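Local coordinates for poly-beta-1,6-N-acetyl-D-glucosamine export protein (Escherichia coli, PDB 4Y25) that exports the biofilm polysaccharide poly-beta-1,6-N-acetyl-D-glucosamine across the outer membrane, at residues P214-S219 with Q232-G237. Sequence-based numbering, arbitrary orientation.
Sequences PAFEAS and QIFSAG
Ala215 lies against Gly237 where strands 208-225 and 228-243, a beta hairpin in the wall of the 16-stranded antiparallel C-terminal barrel domain, run side by side. The pair is non-hydrogen-bonded, Ala215 CB lying 3.7 Å from Gly237 CA. Phe216 and Ala236 form the next, hydrogen-bonded pair: Phe216 N to Ala236 O, 3.0 Å, and Ala236 N to Phe216 O. Chi1 of Phe216 (85°) sets CG between the backbone N and the carbonyl carbon; the ring beyond leans toward segment 232-237. Its CE1 lies 3.7 Å from Ala236 CB and its CZ 3.6 Å from Phe234 CE2, the ring planes inclined at 71°. This aromatic pair shares one face with Ala218 and Ala236, consistent with the outer, lipid-facing side of the barrel; Val185 also touches Phe216. On the other face Glu217 and Ser235 form a non-hydrogen-bonded pair. Glu217 CG is anti to the backbone N (chi1 -173°); the chain, extended to CD, obliquely passes the Ile233 side chain, whose CG2 touches CG, CD and, at 3.7 Å, Glu217 OE1. Ala218 pairs with Phe234 through Ala218 N to Phe234 O, 2.7 Å, and Phe234 N to Ala218 O, 3.0 Å. Beyond, Ser219 faces Ile233, its CA 3.6 Å from Gln232 O.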
loop_
_atom_site.group_PDB
_atom_site.type_symbol
_atom_site.label_atom_id
_atom_site.label_comp_id
_atom_site.label_asym_id
_atom_site.label_seq_id
_atom_site.Cartn_x
_atom_site.Cartn_y
_atom_site.Cartn_z
ATOM N N PRO A 214 12.545 -3.452 13.080
ATOM C CA PRO A 214 13.720 -3.420 12.207
ATOM C C PRO A 214 13.678 -4.583 11.226
ATOM O O PRO A 214 13.445 -5.723 11.629
ATOM C CB PRO A 214 14.892 -3.549 13.183
ATOM C CG PRO A 214 14.327 -4.273 14.346
ATOM C CD PRO A 214 12.891 -3.834 14.459
ATOM N N ALA A 215 13.887 -4.293 9.947
ATOM C CA ALA A 215 13.777 -5.314 8.919
ATOM C C ALA A 215 14.781 -5.080 7.806
ATOM O O ALA A 215 15.241 -3.956 7.602
ATOM C CB ALA A 215 12.368 -5.344 8.358
ATOM N N PHE A 216 15.123 -6.145 7.089
ATOM C CA PHE A 216 15.980 -6.006 5.921
ATOM C C PHE A 216 15.309 -6.617 4.702
ATOM O O PHE A 216 14.392 -7.430 4.820
ATOM C CB PHE A 216 17.352 -6.652 6.156
ATOM C CG PHE A 216 17.394 -8.130 5.882
ATOM C CD1 PHE A 216 16.932 -9.038 6.820
ATOM C CD2 PHE A 216 17.910 -8.613 4.688
ATOM C CE1 PHE A 216 16.975 -10.400 6.570
ATOM C CE2 PHE A 216 17.956 -9.971 4.431
ATOM C CZ PHE A 216 17.488 -10.866 5.372
ATOM N N GLU A 217 15.765 -6.203 3.528
ATOM C CA GLU A 217 15.288 -6.771 2.279
ATOM C C GLU A 217 16.483 -7.046 1.385
ATOM O O GLU A 217 17.425 -6.251 1.336
ATOM C CB GLU A 217 14.298 -5.830 1.589
ATOM C CG GLU A 217 13.628 -6.425 0.365
ATOM C CD GLU A 217 12.643 -5.472 -0.284
ATOM O OE1 GLU A 217 11.422 -5.700 -0.156
ATOM O OE2 GLU A 217 13.091 -4.498 -0.925
ATOM N N ALA A 218 16.454 -8.180 0.694
ATOM C CA ALA A 218 17.547 -8.554 -0.192
ATOM C C ALA A 218 17.027 -8.922 -1.574
ATOM O O ALA A 218 16.256 -9.867 -1.725
ATOM C CB ALA A 218 18.341 -9.707 0.404
ATOM N N SER A 219 17.444 -8.160 -2.579
ATOM C CA SER A 219 17.080 -8.449 -3.961
ATOM C C SER A 219 18.202 -9.204 -4.658
ATOM O O SER A 219 19.286 -8.662 -4.866
ATOM C CB SER A 219 16.767 -7.159 -4.725
ATOM O OG SER A 219 15.659 -6.483 -4.158
ATOM N N GLN A 232 14.626 -12.323 -7.504
ATOM C CA GLN A 232 13.871 -12.813 -6.358
ATOM C C GLN A 232 14.067 -11.892 -5.161
ATOM O O GLN A 232 15.153 -11.350 -4.942
ATOM C CB GLN A 232 14.276 -14.241 -5.992
ATOM C CG GLN A 232 15.711 -14.384 -5.538
ATOM C CD GLN A 232 16.044 -15.799 -5.128
ATOM O OE1 GLN A 232 15.186 -16.682 -5.152
ATOM N NE2 GLN A 232 17.297 -16.026 -4.749
ATOM N N ILE A 233 13.006 -11.721 -4.384
ATOM C CA ILE A 233 13.034 -10.813 -3.253
ATOM C C ILE A 233 12.818 -11.561 -1.946
ATOM O O ILE A 233 11.790 -12.207 -1.755
ATOM C CB ILE A 233 11.959 -9.725 -3.391
ATOM C CG1 ILE A 233 12.057 -9.055 -4.764
ATOM C CG2 ILE A 233 12.089 -8.711 -2.266
ATOM C CD1 ILE A 233 10.783 -8.369 -5.203
ATOM N N PHE A 234 13.795 -11.480 -1.050
ATOM C CA PHE A 234 13.628 -12.023 0.289
ATOM C C PHE A 234 13.667 -10.902 1.316
ATOM O O PHE A 234 14.566 -10.062 1.294
ATOM C CB PHE A 234 14.704 -13.061 0.605
ATOM C CG PHE A 234 14.660 -13.553 2.021
ATOM C CD1 PHE A 234 13.563 -14.260 2.487
ATOM C CD2 PHE A 234 15.709 -13.301 2.892
ATOM C CE1 PHE A 234 13.513 -14.712 3.795
ATOM C CE2 PHE A 234 15.665 -13.751 4.200
ATOM C CZ PHE A 234 14.565 -14.457 4.652
ATOM N N SER A 235 12.682 -10.888 2.210
ATOM C CA SER A 235 12.620 -9.874 3.255
ATOM C C SER A 235 12.249 -10.505 4.591
ATOM O O SER A 235 11.456 -11.447 4.642
ATOM C CB SER A 235 11.613 -8.778 2.894
ATOM O OG SER A 235 10.302 -9.306 2.791
ATOM N N ALA A 236 12.828 -9.981 5.666
ATOM C CA ALA A 236 12.585 -10.510 7.002
ATOM C C ALA A 236 12.658 -9.408 8.052
ATOM O O ALA A 236 13.470 -8.486 7.950
ATOM C CB ALA A 236 13.580 -11.612 7.325
ATOM N N GLY A 237 11.804 -9.511 9.065
ATOM C CA GLY A 237 11.757 -8.518 10.119
ATOM C C GLY A 237 11.375 -9.106 11.462
ATOM O O GLY A 237 10.496 -9.966 11.552
#